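Local coordinates for protein putative glucoamylase (Bacteroides uniformis, PDB 4GL3) that probably acts as a glucoamylase-like glycoside hydrolase that cleaves glucosidic linkages in starch-type glucans, at residues E17-V22 and N390-L395; S96-W101 and W176-N181; N165-G170 and N182-N187. All blocks are in the same frame, centred on the assembly; numbering follows the deposited sequence.

Contact 1: residues E17-V22 and N390-L395; sequences ELMTLV and NYRTGL
Met19, a selenomethionine here, lies alongside Arg392, the two side chains running past each other in opposite directions. Its SE sits 3.9 Å from Arg392 CG, and its CB rests over one face of the guanidinium, 4.1 Å from Arg392 CZ. The same SE reaches the Tyr391 ring at its edge, 3.8 Å from Tyr391 CE2 and 84° off the ring normal, a Met-aromatic contact made in the plane of the ring rather than over its face. Met19 turns at its last torsion (chi3 -77°), which brings CE back toward Arg392 NE at 3.9 Å. The contact joins helix 15-27 near the N terminus to the C-terminal end of helix 378-393, in a largely helical chain whose family belongs to the six-hairpin clan of alpha/alpha toroids. Ile333 and Ile388 also pack on Met19. At the far end of the arginine, Arg392 NH1 donates to Thr20 OG1 over 2.9 Å, with the acceptor close to the guanidinium plane and an N-H...O angle of 155°. Thr20 OG1 in turn bonds to the backbone oxygen of Asp16, NH1 of Arg392 is also bonded to Gln23, and its NH2 makes a salt bridge with Asp16; together these polar partners on helix 15-27 hold the flat group against turning. Arg70 brings a like charge near NH1, which the Asp16 carboxylate probably helps to offset.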
loop_
_atom_site.group_PDB
_atom_site.type_symbol
_atom_site.label_atom_id
_atom_site.label_comp_id
_atom_site.label_asym_id
_atom_site.label_seq_id
_atom_site.Cartn_x
_atom_site.Cartn_y
_atom_site.Cartn_z
ATOM N N GLU A 17 -17.757 4.153 15.782
ATOM C CA GLU A 17 -17.526 2.884 16.491
ATOM C C GLU A 17 -17.097 1.720 15.583
ATOM O O GLU A 17 -16.192 0.941 15.921
ATOM C CB GLU A 17 -18.781 2.481 17.271
ATOM C CG GLU A 17 -19.027 3.378 18.452
ATOM C CD GLU A 17 -20.396 3.157 19.099
ATOM O OE1 GLU A 17 -21.335 2.611 18.464
ATOM O OE2 GLU A 17 -20.531 3.571 20.259
ATOM N N LEU A 18 -17.765 1.620 14.443
ATOM C CA LEU A 18 -17.471 0.614 13.449
ATOM C C LEU A 18 -16.065 0.811 12.915
ATOM O O LEU A 18 -15.305 -0.159 12.839
ATOM C CB LEU A 18 -18.499 0.659 12.305
ATOM C CG LEU A 18 -18.371 -0.426 11.229
ATOM C CD1 LEU A 18 -18.438 -1.813 11.883
ATOM C CD2 LEU A 18 -19.450 -0.213 10.156
HETATM N N MSE A 19 -15.707 2.050 12.558
HETATM C CA MSE A 19 -14.376 2.321 12.027
HETATM C C MSE A 19 -13.313 1.968 13.027
HETATM O O MSE A 19 -12.335 1.340 12.669
HETATM C CB MSE A 19 -14.223 3.777 11.592
HETATM C CG MSE A 19 -14.971 4.081 10.303
HETATM SE SE MSE A 19 -14.599 5.844 9.557
HETATM C CE MSE A 19 -15.683 6.898 10.773
ATOM N N THR A 20 -13.522 2.358 14.276
ATOM C CA THR A 20 -12.581 2.112 15.337
ATOM C C THR A 20 -12.431 0.614 15.586
ATOM O O THR A 20 -11.314 0.137 15.710
ATOM C CB THR A 20 -12.996 2.810 16.635
ATOM O OG1 THR A 20 -12.991 4.223 16.404
ATOM C CG2 THR A 20 -12.038 2.435 17.816
ATOM N N LEU A 21 -13.536 -0.124 15.603
ATOM C CA LEU A 21 -13.439 -1.588 15.753
ATOM C C LEU A 21 -12.662 -2.211 14.581
ATOM O O LEU A 21 -11.794 -3.067 14.791
ATOM C CB LEU A 21 -14.816 -2.240 15.906
ATOM C CG LEU A 21 -14.828 -3.773 16.054
ATOM C CD1 LEU A 21 -14.119 -4.166 17.338
ATOM C CD2 LEU A 21 -16.266 -4.322 16.065
ATOM N N VAL A 22 -12.930 -1.772 13.354
ATOM C CA VAL A 22 -12.239 -2.338 12.193
ATOM C C VAL A 22 -10.718 -2.070 12.301
ATOM O O VAL A 22 -9.882 -2.969 12.116
ATOM C CB VAL A 22 -12.856 -1.824 10.874
ATOM C CG1 VAL A 22 -11.982 -2.168 9.650
ATOM C CG2 VAL A 22 -14.268 -2.388 10.748
ATOM N N ASN A 390 -6.494 8.056 7.421
ATOM C CA ASN A 390 -6.393 9.201 6.540
ATOM C C ASN A 390 -7.749 9.888 6.317
ATOM O O ASN A 390 -7.832 11.114 6.364
ATOM C CB ASN A 390 -5.758 8.834 5.201
ATOM C CG ASN A 390 -4.248 8.752 5.283
ATOM O OD1 ASN A 390 -3.648 9.433 6.128
ATOM N ND2 ASN A 390 -3.614 7.920 4.399
ATOM N N TYR A 391 -8.795 9.103 6.085
ATOM C CA TYR A 391 -10.164 9.666 6.027
ATOM C C TYR A 391 -10.534 10.379 7.312
ATOM O O TYR A 391 -11.096 11.454 7.263
ATOM C CB TYR A 391 -11.195 8.571 5.753
ATOM C CG TYR A 391 -12.629 8.984 5.985
ATOM C CD1 TYR A 391 -13.213 9.980 5.206
ATOM C CD2 TYR A 391 -13.390 8.410 6.998
ATOM C CE1 TYR A 391 -14.520 10.368 5.393
ATOM C CE2 TYR A 391 -14.717 8.793 7.189
ATOM C CZ TYR A 391 -15.248 9.778 6.375
ATOM O OH TYR A 391 -16.517 10.191 6.546
ATOM N N ARG A 392 -10.265 9.793 8.473
ATOM C CA ARG A 392 -10.744 10.421 9.715
ATOM C C ARG A 392 -9.924 11.651 10.181
ATOM O O ARG A 392 -10.474 12.540 10.730
ATOM C CB ARG A 392 -10.791 9.390 10.858
ATOM C CG ARG A 392 -11.622 8.130 10.584
ATOM C CD ARG A 392 -11.471 7.102 11.703
ATOM N NE ARG A 392 -12.358 7.418 12.812
ATOM C CZ ARG A 392 -12.521 6.654 13.893
ATOM N NH1 ARG A 392 -11.795 5.526 14.086
ATOM N NH2 ARG A 392 -13.398 7.030 14.796
ATOM N N THR A 393 -8.599 11.652 10.017
ATOM C CA THR A 393 -7.748 12.736 10.524
ATOM C C THR A 393 -6.608 13.171 9.554
ATOM O O THR A 393 -5.885 14.104 9.848
ATOM C CB THR A 393 -7.039 12.298 11.834
ATOM O OG1 THR A 393 -6.197 11.160 11.561
ATOM C CG2 THR A 393 -8.055 11.983 12.982
ATOM N N GLY A 394 -6.429 12.487 8.428
ATOM C CA GLY A 394 -5.309 12.761 7.531
ATOM C C GLY A 394 -3.930 12.501 8.150
ATOM O O GLY A 394 -2.934 12.987 7.628
ATOM N N LEU A 395 -3.878 11.707 9.232
ATOM C CA LEU A 395 -2.677 11.459 10.019
ATOM C C LEU A 395 -1.445 11.097 9.194
ATOM O O LEU A 395 -0.407 11.774 9.325
ATOM C CB LEU A 395 -2.903 10.327 11.040
ATOM C CG LEU A 395 -1.700 10.006 11.939
ATOM C CD1 LEU A 395 -1.370 11.197 12.883
ATOM C CD2 LEU A 395 -1.967 8.749 12.775
#

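Contact 2: residues S96-W101 and W176-N181; sequences SYHGMW and WHWSPN
Trp178, Tyr97 and His98 carry most of this surface contact. The edge of the His98 imidazole points at the six-membered ring of Trp178 in a T-shaped pair, the planes 89° apart and the centroids 5.2 Å from each other; His98 CD2 is the atom that comes over the indole face, 3.9 Å from Trp178 CZ3. Pro180 N lies over the opposite face of the indole. Tyr97 meets the same indole differently: its CB abuts the rim, 4.0 Å from Trp178 CZ3, and its ring carries on to Pro180, with Tyr97 CE2 3.8 Å from Pro180 CG. Tyr97 and His98 reach the indole from a type I' beta turn, Tyr97 to Met100, in which His98 and Gly99 have positive phi and Tyr97 N bonds to Met100 O at 2.7 Å. Trp178 belongs to the short strand 177-178, paired antiparallel with strand 122-123, and extends toward the turn with CG anti to its backbone N (chi1 179°). The polar ends are held outside the contact, Tyr97 OH by Thr112 and His98 ND1 by Glu163. Beyond the tryptophan, Ser179 OG accepts from Asn181 N over 2.9 Å, an ST turn that leads the chain out of the strand.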
loop_
_atom_site.group_PDB
_atom_site.type_symbol
_atom_site.label_atom_id
_atom_site.label_comp_id
_atom_site.label_asym_id
_atom_site.label_seq_id
_atom_site.Cartn_x
_atom_site.Cartn_y
_atom_site.Cartn_z
ATOM N N SER A 96 20.481 -6.943 2.045
ATOM C CA SER A 96 20.125 -5.789 1.248
ATOM C C SER A 96 21.046 -5.675 0.028
ATOM O O SER A 96 22.154 -6.220 0.018
ATOM C CB SER A 96 20.181 -4.480 2.070
ATOM O OG SER A 96 21.467 -4.157 2.585
ATOM N N TYR A 97 20.566 -4.956 -0.978
ATOM C CA TYR A 97 21.209 -4.851 -2.280
ATOM C C TYR A 97 21.062 -3.411 -2.744
ATOM O O TYR A 97 19.991 -2.983 -3.033
ATOM C CB TYR A 97 20.633 -5.852 -3.303
ATOM C CG TYR A 97 20.389 -7.223 -2.693
ATOM C CD1 TYR A 97 19.186 -7.493 -2.017
ATOM C CD2 TYR A 97 21.346 -8.236 -2.786
ATOM C CE1 TYR A 97 18.968 -8.742 -1.438
ATOM C CE2 TYR A 97 21.149 -9.497 -2.199
ATOM C CZ TYR A 97 19.939 -9.744 -1.540
ATOM O OH TYR A 97 19.730 -10.930 -0.896
ATOM N N HIS A 98 22.175 -2.680 -2.779
ATOM C CA HIS A 98 22.188 -1.276 -3.197
ATOM C C HIS A 98 21.184 -0.443 -2.372
ATOM O O HIS A 98 20.506 0.427 -2.893
ATOM C CB HIS A 98 21.983 -1.146 -4.696
ATOM C CG HIS A 98 23.173 -1.606 -5.512
ATOM N ND1 HIS A 98 24.202 -0.762 -5.859
ATOM C CD2 HIS A 98 23.454 -2.807 -6.093
ATOM C CE1 HIS A 98 25.103 -1.440 -6.567
ATOM N NE2 HIS A 98 24.672 -2.682 -6.715
ATOM N N GLY A 99 21.119 -0.754 -1.085
ATOM C CA GLY A 99 20.234 -0.119 -0.124
ATOM C C GLY A 99 18.801 -0.626 -0.091
ATOM O O GLY A 99 18.000 -0.154 0.733
HETATM N N MSE A 100 18.453 -1.550 -0.987
HETATM C CA MSE A 100 17.083 -2.023 -1.095
HETATM C C MSE A 100 16.999 -3.397 -0.468
HETATM O O MSE A 100 18.009 -4.131 -0.398
HETATM C CB MSE A 100 16.630 -2.088 -2.534
HETATM C CG MSE A 100 16.857 -0.821 -3.361
HETATM SE SE MSE A 100 15.741 0.637 -2.653
HETATM C CE MSE A 100 16.301 1.975 -3.913
ATOM N N TRP A 101 15.792 -3.774 -0.056
ATOM C CA TRP A 101 15.516 -5.142 0.394
ATOM C C TRP A 101 14.792 -5.949 -0.672
ATOM O O TRP A 101 14.220 -5.383 -1.626
ATOM C CB TRP A 101 14.684 -5.104 1.704
ATOM C CG TRP A 101 15.301 -4.233 2.778
ATOM C CD1 TRP A 101 16.290 -4.575 3.626
ATOM C CD2 TRP A 101 14.963 -2.858 3.088
ATOM N NE1 TRP A 101 16.569 -3.517 4.499
ATOM C CE2 TRP A 101 15.773 -2.455 4.157
ATOM C CE3 TRP A 101 14.046 -1.952 2.576
ATOM C CZ2 TRP A 101 15.710 -1.194 4.681
ATOM C CZ3 TRP A 101 13.986 -0.679 3.095
ATOM C CH2 TRP A 101 14.787 -0.321 4.162
ATOM N N TRP A 176 12.210 -2.702 -11.759
ATOM C CA TRP A 176 11.558 -3.225 -10.556
ATOM C C TRP A 176 12.553 -4.016 -9.663
ATOM O O TRP A 176 12.479 -3.893 -8.455
ATOM C CB TRP A 176 10.357 -4.094 -10.949
ATOM C CG TRP A 176 9.336 -4.444 -9.891
ATOM C CD1 TRP A 176 9.546 -5.046 -8.654
ATOM C CD2 TRP A 176 7.934 -4.257 -9.997
ATOM N NE1 TRP A 176 8.362 -5.222 -8.008
ATOM C CE2 TRP A 176 7.352 -4.739 -8.798
ATOM C CE3 TRP A 176 7.118 -3.747 -10.987
ATOM C CZ2 TRP A 176 5.977 -4.675 -8.548
ATOM C CZ3 TRP A 176 5.725 -3.699 -10.757
ATOM C CH2 TRP A 176 5.180 -4.161 -9.545
ATOM N N HIS A 177 13.466 -4.780 -10.271
ATOM C CA HIS A 177 14.298 -5.737 -9.575
ATOM C C HIS A 177 15.775 -5.580 -9.987
ATOM O O HIS A 177 16.123 -5.026 -11.059
ATOM C CB HIS A 177 13.918 -7.180 -9.890
ATOM C CG HIS A 177 12.448 -7.457 -9.948
ATOM N ND1 HIS A 177 11.708 -7.284 -11.102
ATOM C CD2 HIS A 177 11.606 -8.008 -9.026
ATOM C CE1 HIS A 177 10.463 -7.682 -10.867
ATOM N NE2 HIS A 177 10.374 -8.111 -9.610
ATOM N N TRP A 178 16.632 -6.087 -9.105
ATOM C CA TRP A 178 18.036 -6.404 -9.423
ATOM C C TRP A 178 18.515 -7.519 -8.513
ATOM O O TRP A 178 18.141 -7.584 -7.324
ATOM C CB TRP A 178 18.971 -5.206 -9.255
ATOM C CG TRP A 178 20.374 -5.556 -9.561
ATOM C CD1 TRP A 178 20.949 -5.568 -10.804
ATOM C CD2 TRP A 178 21.409 -5.977 -8.638
ATOM N NE1 TRP A 178 22.239 -5.971 -10.712
ATOM C CE2 TRP A 178 22.562 -6.206 -9.397
ATOM C CE3 TRP A 178 21.462 -6.162 -7.266
ATOM C CZ2 TRP A 178 23.797 -6.656 -8.818
ATOM C CZ3 TRP A 178 22.679 -6.610 -6.673
ATOM C CH2 TRP A 178 23.822 -6.871 -7.484
ATOM N N SER A 179 19.330 -8.405 -9.086
ATOM C CA SER A 179 19.812 -9.585 -8.394
ATOM C C SER A 179 21.318 -9.793 -8.531
ATOM O O SER A 179 21.872 -9.594 -9.597
ATOM C CB SER A 179 19.112 -10.829 -8.956
ATOM O OG SER A 179 19.751 -12.010 -8.486
ATOM N N PRO A 180 21.988 -10.185 -7.441
ATOM C CA PRO A 180 23.390 -10.524 -7.533
ATOM C C PRO A 180 23.637 -11.761 -8.375
ATOM O O PRO A 180 24.744 -11.922 -8.898
ATOM C CB PRO A 180 23.799 -10.774 -6.077
ATOM C CG PRO A 180 22.530 -11.119 -5.361
ATOM C CD PRO A 180 21.466 -10.334 -6.074
ATOM N N ASN A 181 22.619 -12.612 -8.511
ATOM C CA ASN A 181 22.758 -13.893 -9.221
ATOM C C ASN A 181 22.219 -13.844 -10.661
ATOM O O ASN A 181 22.644 -14.597 -11.503
ATOM C CB ASN A 181 22.037 -15.033 -8.460
ATOM C CG ASN A 181 22.571 -15.216 -7.053
ATOM O OD1 ASN A 181 21.807 -15.238 -6.089
ATOM N ND2 ASN A 181 23.848 -15.289 -6.935
#

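Contact 3: residues N165-G170 and N182-N187; sequences NFFTQG and NGWAMN
A water bridges the two segments, accepting from Gln169 NE2 over 2.9 Å and donating to Asn187 OD1 over 2.8 Å. It holds the end of the Gln169 side chain, which lies flat over one face of the Trp184 indole. The amide and ring planes are only 5° apart, with Gln169 CD 3.4 Å from Trp184 CD2. OE1 hangs over the pyrrole part, and NE2 projects just outside the six-membered ring, beside the CD2-CE3 bond. Nearer the backbone, Gln169 CG stands almost squarely above the centre of the six-membered ring, 3.5 Å from its centroid, in a CH-pi contact; the extended chain beyond it (chi2 -167°) lets CG and the amide cover the indole together. Gln169 follows a 3-10 turn closed by Thr168, whose OG1 donates to Asn165 O and accepts from Gly170 N in an ST turn. On the other side a type II' beta turn, Asn182 to Ala185, with Gly183 at its second position, presents the tryptophan. Its far end meets the phenylalanines: Trp184 CH2 is 3.6 Å from Phe166 CE2 and 3.5 Å from Phe166 O, the Phe166 ring lying oblique to the indole at 37°. Buried Phe167 touches less closely, its CD2 4.3 Å from Trp184 CZ3. With an alanine in place of Trp184, the Gln169 amide would probably lose its flat support and be freer to turn, and a gap would be likely to open beside Phe166. Trp178 of the neighbouring strand also packs against Trp184, and Tyr175 touches both Gln169 and Asn187.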
loop_
_atom_site.group_PDB
_atom_site.type_symbol
_atom_site.label_atom_id
_atom_site.label_comp_id
_atom_site.label_asym_id
_atom_site.label_seq_id
_atom_site.Cartn_x
_atom_site.Cartn_y
_atom_site.Cartn_z
ATOM N N ASN A 165 18.783 5.666 -8.215
ATOM C CA ASN A 165 19.244 5.872 -9.585
ATOM C C ASN A 165 19.986 4.680 -10.167
ATOM O O ASN A 165 20.013 4.534 -11.392
ATOM C CB ASN A 165 20.071 7.143 -9.782
ATOM C CG ASN A 165 20.166 7.528 -11.248
ATOM O OD1 ASN A 165 19.148 7.710 -11.902
ATOM N ND2 ASN A 165 21.398 7.664 -11.770
ATOM N N PHE A 166 20.547 3.810 -9.313
ATOM C CA PHE A 166 21.132 2.549 -9.791
ATOM C C PHE A 166 20.116 1.749 -10.625
ATOM O O PHE A 166 20.495 1.094 -11.583
ATOM C CB PHE A 166 21.608 1.728 -8.587
ATOM C CG PHE A 166 22.142 0.366 -8.942
ATOM C CD1 PHE A 166 23.426 0.229 -9.504
ATOM C CD2 PHE A 166 21.356 -0.756 -8.800
ATOM C CE1 PHE A 166 23.911 -1.017 -9.819
ATOM C CE2 PHE A 166 21.840 -2.005 -9.154
ATOM C CZ PHE A 166 23.122 -2.116 -9.626
ATOM N N PHE A 167 18.830 1.808 -10.239
ATOM C CA PHE A 167 17.795 1.013 -10.844
ATOM C C PHE A 167 17.280 1.543 -12.165
ATOM O O PHE A 167 16.363 0.938 -12.780
ATOM C CB PHE A 167 16.669 0.706 -9.821
ATOM C CG PHE A 167 17.149 -0.127 -8.684
ATOM C CD1 PHE A 167 17.794 0.444 -7.592
ATOM C CD2 PHE A 167 17.087 -1.504 -8.757
ATOM C CE1 PHE A 167 18.324 -0.361 -6.587
ATOM C CE2 PHE A 167 17.536 -2.289 -7.745
ATOM C CZ PHE A 167 18.167 -1.716 -6.650
ATOM N N THR A 168 17.847 2.656 -12.622
ATOM C CA THR A 168 17.601 3.119 -13.950
ATOM C C THR A 168 18.476 2.442 -15.041
ATOM O O THR A 168 18.185 2.602 -16.251
ATOM C CB THR A 168 17.777 4.639 -14.111
ATOM O OG1 THR A 168 19.148 4.995 -13.960
ATOM C CG2 THR A 168 16.883 5.431 -13.164
ATOM N N GLN A 169 19.545 1.730 -14.642
ATOM C CA GLN A 169 20.593 1.301 -15.606
ATOM C C GLN A 169 21.072 2.448 -16.515
ATOM O O GLN A 169 21.466 2.220 -17.631
ATOM C CB GLN A 169 20.056 0.177 -16.527
ATOM C CG GLN A 169 19.464 -1.031 -15.771
ATOM C CD GLN A 169 19.226 -2.239 -16.671
ATOM O OE1 GLN A 169 20.152 -2.738 -17.286
ATOM N NE2 GLN A 169 17.984 -2.689 -16.764
ATOM N N GLY A 170 21.025 3.690 -16.042
ATOM C CA GLY A 170 21.436 4.833 -16.850
ATOM C C GLY A 170 20.431 5.192 -17.956
ATOM O O GLY A 170 20.751 5.994 -18.810
ATOM N N ASN A 182 21.276 -12.941 -10.920
ATOM C CA ASN A 182 20.599 -12.871 -12.224
ATOM C C ASN A 182 20.647 -11.486 -12.845
ATOM O O ASN A 182 20.004 -11.242 -13.865
ATOM C CB ASN A 182 19.138 -13.290 -11.991
ATOM C CG ASN A 182 19.043 -14.700 -11.466
ATOM O OD1 ASN A 182 19.410 -15.656 -12.160
ATOM N ND2 ASN A 182 18.604 -14.848 -10.247
ATOM N N GLY A 183 21.381 -10.565 -12.215
ATOM C CA GLY A 183 21.528 -9.216 -12.720
ATOM C C GLY A 183 20.179 -8.584 -13.044
ATOM O O GLY A 183 19.278 -8.567 -12.205
ATOM N N TRP A 184 20.044 -8.102 -14.279
ATOM C CA TRP A 184 18.823 -7.443 -14.767
ATOM C C TRP A 184 17.868 -8.365 -15.488
ATOM O O TRP A 184 16.979 -7.898 -16.245
ATOM C CB TRP A 184 19.225 -6.269 -15.709
ATOM C CG TRP A 184 20.144 -5.271 -15.016
ATOM C CD1 TRP A 184 21.497 -5.139 -15.197
ATOM C CD2 TRP A 184 19.781 -4.312 -14.041
ATOM N NE1 TRP A 184 21.996 -4.163 -14.362
ATOM C CE2 TRP A 184 20.966 -3.640 -13.644
ATOM C CE3 TRP A 184 18.580 -3.977 -13.421
ATOM C CZ2 TRP A 184 20.974 -2.626 -12.703
ATOM C CZ3 TRP A 184 18.578 -2.965 -12.495
ATOM C CH2 TRP A 184 19.777 -2.314 -12.121
ATOM N N ALA A 185 17.990 -9.678 -15.295
ATOM C CA ALA A 185 17.193 -10.639 -16.076
ATOM C C ALA A 185 15.653 -10.490 -15.876
ATOM O O ALA A 185 14.912 -10.835 -16.755
ATOM C CB ALA A 185 17.603 -12.076 -15.781
HETATM N N MSE A 186 15.179 -10.015 -14.744
HETATM C CA MSE A 186 13.728 -9.834 -14.521
HETATM C C MSE A 186 13.227 -8.783 -15.542
HETATM O O MSE A 186 12.106 -8.864 -16.044
HETATM C CB MSE A 186 13.401 -9.424 -13.062
HETATM C CG MSE A 186 13.482 -10.547 -11.965
HETATM SE SE MSE A 186 12.296 -12.060 -12.325
HETATM C CE MSE A 186 10.624 -11.086 -11.718
ATOM N N ASN A 187 14.063 -7.807 -15.837
ATOM C CA ASN A 187 13.822 -6.890 -16.958
ATOM C C ASN A 187 12.376 -6.327 -16.963
ATOM O O ASN A 187 11.725 -6.317 -18.005
ATOM C CB ASN A 187 14.123 -7.594 -18.309
ATOM C CG ASN A 187 14.164 -6.615 -19.457
ATOM O OD1 ASN A 187 14.505 -5.460 -19.248
ATOM N ND2 ASN A 187 13.785 -7.039 -20.638
HETATM O O HOH W 1 17.167 -4.746 -18.619
#

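In the fold
From the N terminus, helix 15-27 comes first, and its contact with 390-395 spans nearly the whole chain, closing a loop that contains both other contacts. Within it, 96-101 follows helix 75-90 and waits for 176-181, while 165-170, just after helix 146-161, pairs with 182-187. The order along the chain is thus 96-101, 165-170, 176-181, 182-187, so contacts 2 and 3 cross. They form one patch, their centres about 9 Å apart, where His98 meets Phe166 and Trp178 meets Trp184, tying the loops around strand 177-178 together. Contact 1 lies on the opposite side of the chain's centre, about 36 Å from contact 2 and 40 Å from contact 3, centre to centre.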